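Local atomic coordinates of phenazine biosynthesis protein PhzF family (Enterococcus faecalis, PDB entry 1S7J), a protein that probably acts as an isomerase of the PhzF family, whose fold is related to that of diaminopimelate epimerase. Residues Glu14-Asn19 against Lys251-Gly256; Ser56-Trp61 against His94-Ser99; Glu90-Phe95 against Ala103-Glu108; Asp182-Val187 against Thr222-Gln227. All coordinates share one frame; numbering follows the deposited sequence.

Contact 1: Glu14-Asn19 against Lys251-Gly256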
loop_
_atom_site.group_PDB
_atom_site.type_symbol
_atom_site.label_atom_id
_atom_site.label_comp_id
_atom_site.label_asym_id
_atom_site.label_seq_id
_atom_site.Cartn_x
_atom_site.Cartn_y
_atom_site.Cartn_z
ATOM N N GLU A 14 3.574 14.587 -5.846
ATOM C CA GLU A 14 4.550 14.881 -6.905
ATOM C C GLU A 14 5.311 13.586 -7.232
ATOM O O GLU A 14 5.311 12.648 -6.434
ATOM C CB GLU A 14 5.543 15.945 -6.429
ATOM C CG GLU A 14 6.354 15.526 -5.195
ATOM C CD GLU A 14 7.461 16.511 -4.840
ATOM O OE1 GLU A 14 7.150 17.604 -4.316
ATOM O OE2 GLU A 14 8.649 16.181 -5.070
ATOM N N VAL A 15 5.951 13.535 -8.403
ATOM C CA VAL A 15 6.705 12.334 -8.793
ATOM C C VAL A 15 7.898 12.103 -7.880
ATOM O O VAL A 15 8.369 13.019 -7.196
ATOM C CB VAL A 15 7.195 12.383 -10.285
ATOM C CG1 VAL A 15 5.998 12.500 -11.254
ATOM C CG2 VAL A 15 8.156 13.527 -10.486
ATOM N N PHE A 16 8.388 10.862 -7.898
ATOM C CA PHE A 16 9.523 10.410 -7.076
ATOM C C PHE A 16 9.113 10.144 -5.619
ATOM O O PHE A 16 9.929 9.695 -4.807
ATOM C CB PHE A 16 10.704 11.406 -7.135
ATOM C CG PHE A 16 11.136 11.737 -8.525
ATOM C CD1 PHE A 16 11.440 13.053 -8.877
ATOM C CD2 PHE A 16 11.197 10.750 -9.505
ATOM C CE1 PHE A 16 11.787 13.381 -10.189
ATOM C CE2 PHE A 16 11.539 11.059 -10.812
ATOM C CZ PHE A 16 11.839 12.380 -11.160
ATOM N N LYS A 17 7.849 10.428 -5.292
ATOM C CA LYS A 17 7.330 10.189 -3.946
ATOM C C LYS A 17 6.265 9.083 -4.001
ATOM O O LYS A 17 6.077 8.447 -5.045
ATOM C CB LYS A 17 6.749 11.473 -3.349
ATOM C CG LYS A 17 7.769 12.583 -3.172
ATOM C CD LYS A 17 7.248 13.700 -2.280
ATOM C CE LYS A 17 7.093 13.258 -0.810
ATOM N NZ LYS A 17 5.905 12.379 -0.540
ATOM N N GLY A 18 5.581 8.852 -2.894
ATOM C CA GLY A 18 4.562 7.815 -2.875
ATOM C C GLY A 18 5.095 6.427 -3.208
ATOM O O GLY A 18 6.267 6.128 -2.978
ATOM N N ASN A 19 4.234 5.583 -3.752
ATOM C CA ASN A 19 4.608 4.217 -4.111
ATOM C C ASN A 19 4.223 3.998 -5.568
ATOM O O ASN A 19 3.052 4.086 -5.929
ATOM C CB ASN A 19 3.864 3.221 -3.200
ATOM C CG ASN A 19 4.460 1.804 -3.252
ATOM O OD1 ASN A 19 5.182 1.447 -4.182
ATOM N ND2 ASN A 19 4.140 1.021 -2.244
ATOM N N LYS A 251 0.069 10.578 -8.799
ATOM C CA LYS A 251 0.766 11.345 -9.839
ATOM C C LYS A 251 1.263 10.476 -10.959
ATOM O O LYS A 251 1.911 9.454 -10.727
ATOM C CB LYS A 251 1.940 12.114 -9.238
ATOM C CG LYS A 251 1.680 13.612 -9.056
ATOM C CD LYS A 251 1.599 14.337 -10.400
ATOM C CE LYS A 251 1.425 15.848 -10.227
ATOM N NZ LYS A 251 2.568 16.479 -9.510
ATOM N N LEU A 252 0.949 10.866 -12.186
ATOM C CA LEU A 252 1.383 10.136 -13.366
ATOM C C LEU A 252 2.863 10.447 -13.593
ATOM O O LEU A 252 3.257 11.617 -13.661
ATOM C CB LEU A 252 0.597 10.582 -14.595
ATOM C CG LEU A 252 0.169 9.552 -15.644
ATOM C CD1 LEU A 252 0.471 10.075 -17.031
ATOM C CD2 LEU A 252 0.837 8.242 -15.428
ATOM N N PHE A 253 3.681 9.416 -13.635
ATOM C CA PHE A 253 5.096 9.591 -13.885
ATOM C C PHE A 253 5.327 9.508 -15.379
ATOM O O PHE A 253 6.026 10.328 -15.948
ATOM C CB PHE A 253 5.934 8.501 -13.176
ATOM C CG PHE A 253 7.365 8.480 -13.607
ATOM C CD1 PHE A 253 8.217 9.555 -13.303
ATOM C CD2 PHE A 253 7.860 7.428 -14.383
ATOM C CE1 PHE A 253 9.541 9.584 -13.777
ATOM C CE2 PHE A 253 9.184 7.445 -14.862
ATOM C CZ PHE A 253 10.024 8.529 -14.558
ATOM N N ALA A 254 4.741 8.485 -16.003
ATOM C CA ALA A 254 4.883 8.258 -17.428
ATOM C C ALA A 254 3.680 7.568 -18.044
ATOM O O ALA A 254 2.923 6.885 -17.363
ATOM C CB ALA A 254 6.135 7.436 -17.700
ATOM N N LYS A 255 3.543 7.734 -19.346
ATOM C CA LYS A 255 2.464 7.156 -20.139
ATOM C C LYS A 255 3.110 6.724 -21.444
ATOM O O LYS A 255 3.925 7.470 -21.998
ATOM C CB LYS A 255 1.406 8.244 -20.439
ATOM C CG LYS A 255 0.324 7.819 -21.405
ATOM C CD LYS A 255 -0.327 9.035 -22.069
ATOM C CE LYS A 255 -0.763 8.713 -23.497
ATOM N NZ LYS A 255 -1.493 9.851 -24.129
ATOM N N GLY A 256 2.758 5.569 -21.954
ATOM C CA GLY A 256 3.360 5.130 -23.193
ATOM C C GLY A 256 2.670 3.956 -23.765
ATOM O O GLY A 256 1.470 3.784 -23.573
HETATM O O HOH W 1 5.787 16.412 -9.753
#
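Val15 meets strand 251-256 through CG1, which lies anti to its own carbonyl carbon (chi1 -60°), while Phe253 has CG anti to the backbone N (chi1 169°); the two torsions bring methyl and ring together. Val15 CG1 lies at the edge of the Phe253 ring, near its plane, 4.2 Å from CD1, and sits 3.8 Å from Leu252 O. The Phe16 ring is turned at a slant to that of Phe253, with an apolar touch of Phe16 CE2 on Phe253 CE1 at 3.9 Å. Lys251 adds a partly polar contact: its CG packs beside Glu14 CA at 3.8 Å, while NZ reaches the backbone of the loop, where Glu13 O accepts a hydrogen bond from it. A water takes a hydrogen bond from Val15 N at 3.2 Å and a weak one from Lys251 NZ. Glu14 to Lys17 form a type II beta turn in the loop between strands 2-10 and 19-25, and strand 251-256 has a classic beta bulge where Phe253 and Ala254 both face Ile7. No direct hydrogen bond joins the two segments, so this surface contact rests on apolar touches and a water bridge that is weak on its Lys251 side, with the lysine charge directed to a main-chain carbonyl.

Contact 2: Ser56-Trp61 against His94-Ser99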
loop_
_atom_site.group_PDB
_atom_site.type_symbol
_atom_site.label_atom_id
_atom_site.label_comp_id
_atom_site.label_asym_id
_atom_site.label_seq_id
_atom_site.Cartn_x
_atom_site.Cartn_y
_atom_site.Cartn_z
ATOM N N SER A 56 -17.921 -4.064 -14.016
ATOM C CA SER A 56 -16.845 -4.159 -13.061
ATOM C C SER A 56 -15.536 -4.279 -13.847
ATOM O O SER A 56 -15.555 -4.498 -15.072
ATOM C CB SER A 56 -17.019 -5.407 -12.168
ATOM O OG SER A 56 -18.169 -5.315 -11.345
ATOM N N TYR A 57 -14.422 -4.056 -13.187
ATOM C CA TYR A 57 -13.134 -4.195 -13.839
ATOM C C TYR A 57 -12.364 -5.325 -13.164
ATOM O O TYR A 57 -12.110 -5.278 -11.955
ATOM C CB TYR A 57 -12.323 -2.889 -13.771
ATOM C CG TYR A 57 -12.776 -1.803 -14.723
ATOM C CD1 TYR A 57 -13.725 -0.856 -14.330
ATOM C CD2 TYR A 57 -12.221 -1.690 -16.002
ATOM C CE1 TYR A 57 -14.107 0.172 -15.176
ATOM C CE2 TYR A 57 -12.600 -0.665 -16.859
ATOM C CZ TYR A 57 -13.544 0.267 -16.438
ATOM O OH TYR A 57 -13.916 1.296 -17.274
ATOM N N ALA A 58 -12.056 -6.358 -13.927
ATOM C CA ALA A 58 -11.312 -7.488 -13.417
ATOM C C ALA A 58 -9.839 -7.066 -13.187
ATOM O O ALA A 58 -9.156 -6.663 -14.123
ATOM C CB ALA A 58 -11.383 -8.642 -14.396
ATOM N N LEU A 59 -9.387 -7.122 -11.933
ATOM C CA LEU A 59 -8.016 -6.750 -11.594
ATOM C C LEU A 59 -7.102 -7.959 -11.491
ATOM O O LEU A 59 -7.533 -9.055 -11.133
ATOM C CB LEU A 59 -7.971 -5.978 -10.279
ATOM C CG LEU A 59 -7.489 -4.527 -10.341
ATOM C CD1 LEU A 59 -7.404 -3.984 -8.935
ATOM C CD2 LEU A 59 -6.132 -4.413 -11.043
ATOM N N ARG A 60 -5.813 -7.703 -11.710
ATOM C CA ARG A 60 -4.774 -8.717 -11.678
ATOM C C ARG A 60 -3.455 -7.996 -11.342
ATOM O O ARG A 60 -3.115 -7.002 -11.986
ATOM C CB ARG A 60 -4.653 -9.347 -13.054
ATOM C CG ARG A 60 -4.407 -10.814 -13.066
ATOM C CD ARG A 60 -5.669 -11.566 -13.400
ATOM N NE ARG A 60 -5.455 -12.561 -14.451
ATOM C CZ ARG A 60 -4.702 -13.656 -14.315
ATOM N NH1 ARG A 60 -4.571 -14.506 -15.325
ATOM N NH2 ARG A 60 -4.078 -13.895 -13.177
ATOM N N TRP A 61 -2.751 -8.449 -10.316
ATOM C CA TRP A 61 -1.481 -7.831 -9.947
ATOM C C TRP A 61 -0.367 -8.827 -10.105
ATOM O O TRP A 61 -0.532 -10.016 -9.824
ATOM C CB TRP A 61 -1.478 -7.347 -8.504
ATOM C CG TRP A 61 -2.698 -6.632 -8.068
ATOM C CD1 TRP A 61 -2.865 -5.276 -7.954
ATOM C CD2 TRP A 61 -3.906 -7.220 -7.596
ATOM N NE1 TRP A 61 -4.095 -4.995 -7.427
ATOM C CE2 TRP A 61 -4.760 -6.175 -7.194
ATOM C CE3 TRP A 61 -4.355 -8.550 -7.461
ATOM C CZ2 TRP A 61 -6.035 -6.401 -6.666
ATOM C CZ3 TRP A 61 -5.624 -8.778 -6.938
ATOM C CH2 TRP A 61 -6.447 -7.708 -6.544
ATOM N N HIS A 94 -15.715 -0.459 -9.466
ATOM C CA HIS A 94 -15.888 -1.794 -8.911
ATOM C C HIS A 94 -15.013 -2.801 -9.624
ATOM O O HIS A 94 -15.099 -2.949 -10.842
ATOM C CB HIS A 94 -17.366 -2.219 -9.015
ATOM C CG HIS A 94 -18.307 -1.295 -8.304
ATOM N ND1 HIS A 94 -18.277 -1.114 -6.932
ATOM C CD2 HIS A 94 -19.253 -0.452 -8.775
ATOM C CE1 HIS A 94 -19.163 -0.193 -6.595
ATOM N NE2 HIS A 94 -19.767 0.226 -7.686
ATOM N N PHE A 95 -14.170 -3.497 -8.875
ATOM C CA PHE A 95 -13.277 -4.486 -9.456
ATOM C C PHE A 95 -13.656 -5.899 -9.057
ATOM O O PHE A 95 -14.270 -6.110 -8.022
ATOM C CB PHE A 95 -11.831 -4.213 -9.014
ATOM C CG PHE A 95 -11.321 -2.861 -9.398
ATOM C CD1 PHE A 95 -10.831 -2.623 -10.687
ATOM C CD2 PHE A 95 -11.308 -1.827 -8.480
ATOM C CE1 PHE A 95 -10.338 -1.366 -11.049
ATOM C CE2 PHE A 95 -10.817 -0.561 -8.827
ATOM C CZ PHE A 95 -10.332 -0.334 -10.118
ATOM N N THR A 96 -13.281 -6.873 -9.895
ATOM C CA THR A 96 -13.552 -8.268 -9.604
ATOM C C THR A 96 -12.259 -9.102 -9.525
ATOM O O THR A 96 -11.958 -9.898 -10.391
ATOM C CB THR A 96 -14.550 -8.914 -10.584
ATOM O OG1 THR A 96 -14.017 -8.971 -11.914
ATOM C CG2 THR A 96 -15.823 -8.120 -10.604
ATOM N N SER A 97 -11.525 -8.906 -8.440
ATOM C CA SER A 97 -10.268 -9.615 -8.243
ATOM C C SER A 97 -10.400 -11.083 -7.834
ATOM O O SER A 97 -11.490 -11.658 -7.823
ATOM C CB SER A 97 -9.413 -8.887 -7.221
ATOM O OG SER A 97 -9.967 -8.953 -5.920
ATOM N N GLN A 98 -9.247 -11.708 -7.561
ATOM C CA GLN A 98 -9.241 -13.082 -7.132
ATOM C C GLN A 98 -9.535 -13.116 -5.631
ATOM O O GLN A 98 -9.940 -14.135 -5.093
ATOM C CB GLN A 98 -7.922 -13.806 -7.535
ATOM C CG GLN A 98 -6.636 -13.286 -6.904
ATOM C CD GLN A 98 -5.421 -14.136 -7.287
ATOM O OE1 GLN A 98 -5.245 -14.499 -8.452
ATOM N NE2 GLN A 98 -4.608 -14.479 -6.289
ATOM N N SER A 99 -9.379 -11.959 -4.982
ATOM C CA SER A 99 -9.657 -11.782 -3.559
ATOM C C SER A 99 -11.031 -11.108 -3.334
ATOM O O SER A 99 -11.235 -10.405 -2.328
ATOM C CB SER A 99 -8.560 -10.934 -2.939
ATOM O OG SER A 99 -7.312 -11.548 -3.184
HETATM O O HOH W 2 -6.532 -11.223 -9.085
#
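Tyr57 and Phe95 form a single backbone bridge between strands 56-61 and 94-97, whose short axes run the same way at 39°. Tyr57 N donates to His94 O at 2.7 Å, with the donor in the carbonyl plane and 155° at the hydrogen. Thr96 N donates to Tyr57 O at 2.9 Å, although the position of that oxygen is less certain. Farther along, the strands diverge and a water takes over: it donates to Leu59 O at 3.1 Å and accepts from Gln98 N. Outer partners serve other polar groups: Ala58 and Arg60 pair with strand 47-53, Arg60 NH2 forms a salt bridge with Glu67, Phe95 pairs with Leu102, Ser97 OG bonds to Gly100 O, and Trp61 NE1 to Thr75 OG1. Side chains add apolar contacts. Leu59 CD1 stands over one face of the Phe95 ring, 4.2 Å from its centroid, in a CH-pi contact. Trp61 CH2 approaches Ser97 CB at 3.3 Å, and at the start of the pairing Ser56 CB packs tightly on Thr96 CG2 at 3.4 Å. The Trp61 side chain lies about 5 Å from that of Glu46, the predicted active-site residue. One secure bond, a second less sure one and a water bridge make up the main-chain pairing; side-chain packing does the rest, consistent with a brief parallel meeting of strands that bond chiefly to their outer neighbours.

Contact 3: Glu90-Phe95 against Ala103-Glu108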
loop_
_atom_site.group_PDB
_atom_site.type_symbol
_atom_site.label_atom_id
_atom_site.label_comp_id
_atom_site.label_asym_id
_atom_site.label_seq_id
_atom_site.Cartn_x
_atom_site.Cartn_y
_atom_site.Cartn_z
ATOM N N GLU A 90 -19.084 7.613 -12.991
ATOM C CA GLU A 90 -19.412 7.290 -11.600
ATOM C C GLU A 90 -18.276 7.568 -10.615
ATOM O O GLU A 90 -17.094 7.423 -10.953
ATOM C CB GLU A 90 -19.853 5.830 -11.480
ATOM C CG GLU A 90 -19.060 4.839 -12.330
ATOM C CD GLU A 90 -19.861 4.390 -13.545
ATOM O OE1 GLU A 90 -19.276 3.815 -14.485
ATOM O OE2 GLU A 90 -21.095 4.620 -13.553
ATOM N N GLU A 91 -18.637 7.979 -9.408
ATOM C CA GLU A 91 -17.653 8.277 -8.379
ATOM C C GLU A 91 -17.032 7.021 -7.748
ATOM O O GLU A 91 -16.115 7.128 -6.928
ATOM C CB GLU A 91 -18.262 9.147 -7.270
ATOM C CG GLU A 91 -19.207 8.387 -6.321
ATOM C CD GLU A 91 -19.565 9.170 -5.045
ATOM O OE1 GLU A 91 -20.541 8.774 -4.378
ATOM O OE2 GLU A 91 -18.869 10.159 -4.704
ATOM N N THR A 92 -17.515 5.847 -8.123
ATOM C CA THR A 92 -16.980 4.613 -7.561
ATOM C C THR A 92 -16.726 3.539 -8.602
ATOM O O THR A 92 -17.568 3.246 -9.437
ATOM C CB THR A 92 -17.904 4.051 -6.435
ATOM O OG1 THR A 92 -17.983 4.994 -5.367
ATOM C CG2 THR A 92 -17.353 2.768 -5.881
ATOM N N LEU A 93 -15.533 2.962 -8.527
ATOM C CA LEU A 93 -15.097 1.910 -9.442
ATOM C C LEU A 93 -15.217 0.531 -8.741
ATOM O O LEU A 93 -14.862 0.392 -7.569
ATOM C CB LEU A 93 -13.638 2.179 -9.846
ATOM C CG LEU A 93 -13.205 2.262 -11.316
ATOM C CD1 LEU A 93 -14.394 2.293 -12.260
ATOM C CD2 LEU A 93 -12.319 3.494 -11.500
ATOM N N HIS A 94 -15.715 -0.459 -9.466
ATOM C CA HIS A 94 -15.888 -1.794 -8.911
ATOM C C HIS A 94 -15.013 -2.801 -9.624
ATOM O O HIS A 94 -15.099 -2.949 -10.842
ATOM C CB HIS A 94 -17.366 -2.219 -9.015
ATOM C CG HIS A 94 -18.307 -1.295 -8.304
ATOM N ND1 HIS A 94 -18.277 -1.114 -6.932
ATOM C CD2 HIS A 94 -19.253 -0.452 -8.775
ATOM C CE1 HIS A 94 -19.163 -0.193 -6.595
ATOM N NE2 HIS A 94 -19.767 0.226 -7.686
ATOM N N PHE A 95 -14.170 -3.497 -8.875
ATOM C CA PHE A 95 -13.277 -4.486 -9.456
ATOM C C PHE A 95 -13.656 -5.899 -9.057
ATOM O O PHE A 95 -14.270 -6.110 -8.022
ATOM C CB PHE A 95 -11.831 -4.213 -9.014
ATOM C CG PHE A 95 -11.321 -2.861 -9.398
ATOM C CD1 PHE A 95 -10.831 -2.623 -10.687
ATOM C CD2 PHE A 95 -11.308 -1.827 -8.480
ATOM C CE1 PHE A 95 -10.338 -1.366 -11.049
ATOM C CE2 PHE A 95 -10.817 -0.561 -8.827
ATOM C CZ PHE A 95 -10.332 -0.334 -10.118
ATOM N N ALA A 103 -13.603 -1.940 -4.296
ATOM C CA ALA A 103 -14.165 -0.676 -4.710
ATOM C C ALA A 103 -13.299 0.484 -4.283
ATOM O O ALA A 103 -12.794 0.513 -3.164
ATOM C CB ALA A 103 -15.561 -0.511 -4.131
ATOM N N VAL A 104 -13.102 1.431 -5.195
ATOM C CA VAL A 104 -12.318 2.629 -4.913
ATOM C C VAL A 104 -13.252 3.796 -5.215
ATOM O O VAL A 104 -13.971 3.771 -6.218
ATOM C CB VAL A 104 -11.031 2.716 -5.822
ATOM C CG1 VAL A 104 -10.192 3.926 -5.430
ATOM C CG2 VAL A 104 -10.201 1.445 -5.687
ATOM N N THR A 105 -13.238 4.804 -4.389
ATOM C CA THR A 105 -14.116 5.930 -4.591
ATOM C C THR A 105 -13.323 7.194 -4.739
ATOM O O THR A 105 -12.412 7.473 -3.934
ATOM C CB THR A 105 -15.101 6.082 -3.401
ATOM O OG1 THR A 105 -15.826 4.859 -3.213
ATOM C CG2 THR A 105 -16.075 7.208 -3.654
ATOM N N LYS A 106 -13.643 7.967 -5.783
ATOM C CA LYS A 106 -12.971 9.242 -6.070
ATOM C C LYS A 106 -13.736 10.440 -5.503
ATOM O O LYS A 106 -14.906 10.653 -5.817
ATOM C CB LYS A 106 -12.776 9.410 -7.590
ATOM C CG LYS A 106 -12.174 10.746 -8.016
ATOM C CD LYS A 106 -11.801 10.707 -9.505
ATOM C CE LYS A 106 -11.715 12.094 -10.126
ATOM N NZ LYS A 106 -10.765 12.999 -9.421
ATOM N N LYS A 107 -13.080 11.185 -4.640
ATOM C CA LYS A 107 -13.663 12.357 -4.052
ATOM C C LYS A 107 -12.608 13.446 -4.178
ATOM O O LYS A 107 -11.664 13.515 -3.374
ATOM C CB LYS A 107 -14.026 12.104 -2.585
ATOM C CG LYS A 107 -14.788 13.253 -1.939
ATOM C CD LYS A 107 -15.006 13.033 -0.454
ATOM C CE LYS A 107 -15.773 14.206 0.155
ATOM N NZ LYS A 107 -15.087 15.516 -0.085
ATOM N N GLU A 108 -12.780 14.312 -5.181
ATOM C CA GLU A 108 -11.835 15.380 -5.466
ATOM C C GLU A 108 -10.579 14.678 -6.026
ATOM O O GLU A 108 -10.709 13.812 -6.901
ATOM C CB GLU A 108 -11.506 16.184 -4.188
ATOM C CG GLU A 108 -11.730 17.700 -4.302
ATOM C CD GLU A 108 -13.202 18.106 -4.238
ATOM O OE1 GLU A 108 -13.664 18.518 -3.143
ATOM O OE2 GLU A 108 -13.886 18.037 -5.283
#
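Glu91, Val104 and Ala103 bury the largest areas in the antiparallel beta hairpin of strands 92-97 and 100-107, its short axes inclined at 165°. Glu91, at the end away from the turn, contributes mainly its main chain: its O accepts from Lys106 N at 2.9 Å. Its side chain runs beside that of Thr105, pointing the same way, and Thr105 CG2 comes within 3.3 Å of Glu91 O. Val104 forms the hydrogen-bonded pair with Leu93. Leu93 N gives Val104 O a nearly straight bond of 2.9 Å (169° at the hydrogen), and Val104 N returns one to Leu93 O at 3.1 Å. With CG1 anti to the backbone N (chi1 -176°), Val104 has CG2 beside that N, where it meets the edge of the Phe95 ring at CE2, 3.8 Å away. Leu93 and Val104 face helix 72-85, which packs against both. Ala103 belongs to the other face, with Thr92, His94 and Thr105; its CB lies 3.9 Å from His94 ND1. In the non-hydrogen-bonded pair on that face, the Thr92 and Thr105 side chains cross obliquely and share a hydrogen bond, with OG1 of Thr92 3.1 Å from OG1 of Thr105.

Contact 4: Asp182-Val187 against Thr222-Gln227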
loop_
_atom_site.group_PDB
_atom_site.type_symbol
_atom_site.label_atom_id
_atom_site.label_comp_id
_atom_site.label_asym_id
_atom_site.label_seq_id
_atom_site.Cartn_x
_atom_site.Cartn_y
_atom_site.Cartn_z
ATOM N N ASP A 182 4.458 14.624 14.003
ATOM C CA ASP A 182 4.779 15.980 14.449
ATOM C C ASP A 182 3.761 16.989 13.914
ATOM O O ASP A 182 3.382 17.926 14.617
ATOM C CB ASP A 182 6.191 16.383 13.994
ATOM C CG ASP A 182 7.274 15.438 14.511
ATOM O OD1 ASP A 182 8.332 15.348 13.855
ATOM O OD2 ASP A 182 7.075 14.792 15.569
ATOM N N SER A 183 3.330 16.781 12.671
ATOM C CA SER A 183 2.353 17.670 12.021
ATOM C C SER A 183 1.127 16.879 11.528
ATOM O O SER A 183 0.199 17.448 10.939
ATOM C CB SER A 183 2.999 18.389 10.825
ATOM O OG SER A 183 4.140 19.145 11.220
ATOM N N VAL A 184 1.142 15.571 11.760
ATOM C CA VAL A 184 0.059 14.696 11.343
ATOM C C VAL A 184 -0.326 13.840 12.565
ATOM O O VAL A 184 0.378 13.871 13.577
ATOM C CB VAL A 184 0.531 13.818 10.147
ATOM C CG1 VAL A 184 1.004 12.452 10.611
ATOM C CG2 VAL A 184 -0.529 13.736 9.098
ATOM N N ASP A 185 -1.427 13.108 12.485
ATOM C CA ASP A 185 -1.843 12.292 13.628
ATOM C C ASP A 185 -0.884 11.147 13.963
ATOM O O ASP A 185 -0.563 10.925 15.132
ATOM C CB ASP A 185 -3.285 11.784 13.457
ATOM C CG ASP A 185 -4.327 12.876 13.726
ATOM O OD1 ASP A 185 -4.009 13.856 14.440
ATOM O OD2 ASP A 185 -5.462 12.749 13.233
ATOM N N PHE A 186 -0.441 10.414 12.946
ATOM C CA PHE A 186 0.500 9.322 13.153
ATOM C C PHE A 186 1.305 9.009 11.896
ATOM O O PHE A 186 0.848 9.249 10.773
ATOM C CB PHE A 186 -0.212 8.064 13.666
ATOM C CG PHE A 186 -1.032 7.340 12.627
ATOM C CD1 PHE A 186 -2.405 7.563 12.523
ATOM C CD2 PHE A 186 -0.446 6.379 11.801
ATOM C CE1 PHE A 186 -3.184 6.830 11.621
ATOM C CE2 PHE A 186 -1.214 5.645 10.901
ATOM C CZ PHE A 186 -2.588 5.872 10.812
ATOM N N VAL A 187 2.509 8.488 12.098
ATOM C CA VAL A 187 3.402 8.126 11.002
ATOM C C VAL A 187 3.768 6.659 11.071
ATOM O O VAL A 187 3.648 6.045 12.117
ATOM C CB VAL A 187 4.692 8.957 11.044
ATOM C CG1 VAL A 187 4.411 10.374 10.590
ATOM C CG2 VAL A 187 5.269 8.958 12.446
ATOM N N THR A 222 -11.597 10.190 12.486
ATOM C CA THR A 222 -10.763 10.572 11.358
ATOM C C THR A 222 -9.359 10.959 11.795
ATOM O O THR A 222 -9.173 11.679 12.785
ATOM C CB THR A 222 -11.394 11.720 10.535
ATOM O OG1 THR A 222 -11.733 12.820 11.398
ATOM C CG2 THR A 222 -12.640 11.231 9.826
ATOM N N LEU A 223 -8.367 10.438 11.083
ATOM C CA LEU A 223 -6.981 10.711 11.383
ATOM C C LEU A 223 -6.179 11.012 10.134
ATOM O O LEU A 223 -6.490 10.519 9.048
ATOM C CB LEU A 223 -6.332 9.511 12.084
ATOM C CG LEU A 223 -6.950 8.928 13.343
ATOM C CD1 LEU A 223 -7.530 7.557 13.024
ATOM C CD2 LEU A 223 -5.886 8.811 14.423
ATOM N N SER A 224 -5.155 11.826 10.292
ATOM C CA SER A 224 -4.262 12.168 9.207
ATOM C C SER A 224 -2.988 11.316 9.439
ATOM O O SER A 224 -2.539 11.163 10.583
ATOM C CB SER A 224 -3.955 13.674 9.208
ATOM O OG SER A 224 -3.748 14.176 10.528
ATOM N N ALA A 225 -2.469 10.712 8.383
ATOM C CA ALA A 225 -1.289 9.870 8.507
ATOM C C ALA A 225 -0.242 10.143 7.433
ATOM O O ALA A 225 -0.535 10.752 6.400
ATOM C CB ALA A 225 -1.688 8.417 8.474
ATOM N N TYR A 226 0.972 9.689 7.669
ATOM C CA TYR A 226 2.039 9.868 6.719
ATOM C C TYR A 226 3.048 8.775 6.883
ATOM O O TYR A 226 3.707 8.691 7.916
ATOM C CB TYR A 226 2.724 11.235 6.925
ATOM C CG TYR A 226 3.485 11.715 5.712
ATOM C CD1 TYR A 226 2.990 12.753 4.926
ATOM C CD2 TYR A 226 4.680 11.099 5.321
ATOM C CE1 TYR A 226 3.661 13.173 3.775
ATOM C CE2 TYR A 226 5.364 11.506 4.173
ATOM C CZ TYR A 226 4.852 12.540 3.402
ATOM O OH TYR A 226 5.519 12.957 2.257
ATOM N N GLN A 227 3.155 7.900 5.888
ATOM C CA GLN A 227 4.129 6.830 5.936
ATOM C C GLN A 227 5.459 7.473 5.540
ATOM O O GLN A 227 5.701 7.755 4.363
ATOM C CB GLN A 227 3.764 5.708 4.998
ATOM C CG GLN A 227 4.477 4.439 5.343
ATOM C CD GLN A 227 3.817 3.231 4.799
ATOM O OE1 GLN A 227 4.459 2.232 4.531
ATOM N NE2 GLN A 227 2.490 3.300 4.608
#
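A parallel strand pairing begins where loop 182-185 runs into strand 186-192 beside strand 222-227, with Phe186 opposite Ala225 and Val187 opposite Tyr226. Phe186 N donates to Ser224 O at 3.2 Å and Phe186 O accepts from Tyr226 N at 3.1 Å, both donors lying in the carbonyl plane. Just ahead of the ladder, Asp185 and Ser224 grip each other through side chain and main chain. Asp185 N donates to Ser224 OG at 3.2 Å and weakly to Ser224 O. In return Ser224 N reaches Asp185 OD2 at 3.1 Å, coming from above the carboxylate, 41° out of its plane. That oxygen also accepts a bond from Gln220 NE2, so two N-H donors meet it, which probably helps to stabilise its negative charge. Ser224 OG sits between its own N and carbonyl carbon (chi1 41°), which turns it to the Asp185 amide. Val184 CG2 packs tightly on Ser224 CB at 3.4 Å. On the opposite face of the sheet from Val187 and Tyr226, Ala225 CB stands over one face of the Phe186 ring, 3.7 Å from its centroid, and Leu223 CD2 lies near the ring plane at its edge. Helix 207-218 packs on this side, with Trp214 stacked on Phe186 and Leu218 against Leu223, while strands 175-180 and 234-240 extend the pairing beyond the two strands.

Contacts 2 and 3 share His94 and Phe95 on strand 92-97, which meets strand 56-62 in one and strand 100-107 in the other; Tyr57 and Leu93 also pack together. Contact 4 lies across the chain's centre from contact 2, their centres about 30 Å apart. Contact 1 is the surface member, with no buried residue among those touching, whereas contacts 2, 3 and 4 are partly buried. Chemistry follows place: loop 14-19 uses a water and apolar side-chain touches, contact 2 a single bridge helped by a water and CH-pi packing, the hairpin a direct ladder, and contact 4 a parallel ladder led in by an aspartate-serine exchange. Contacts 1 and 4 touch through a probable Lys17 NZ to Tyr226 OH hydrogen bond.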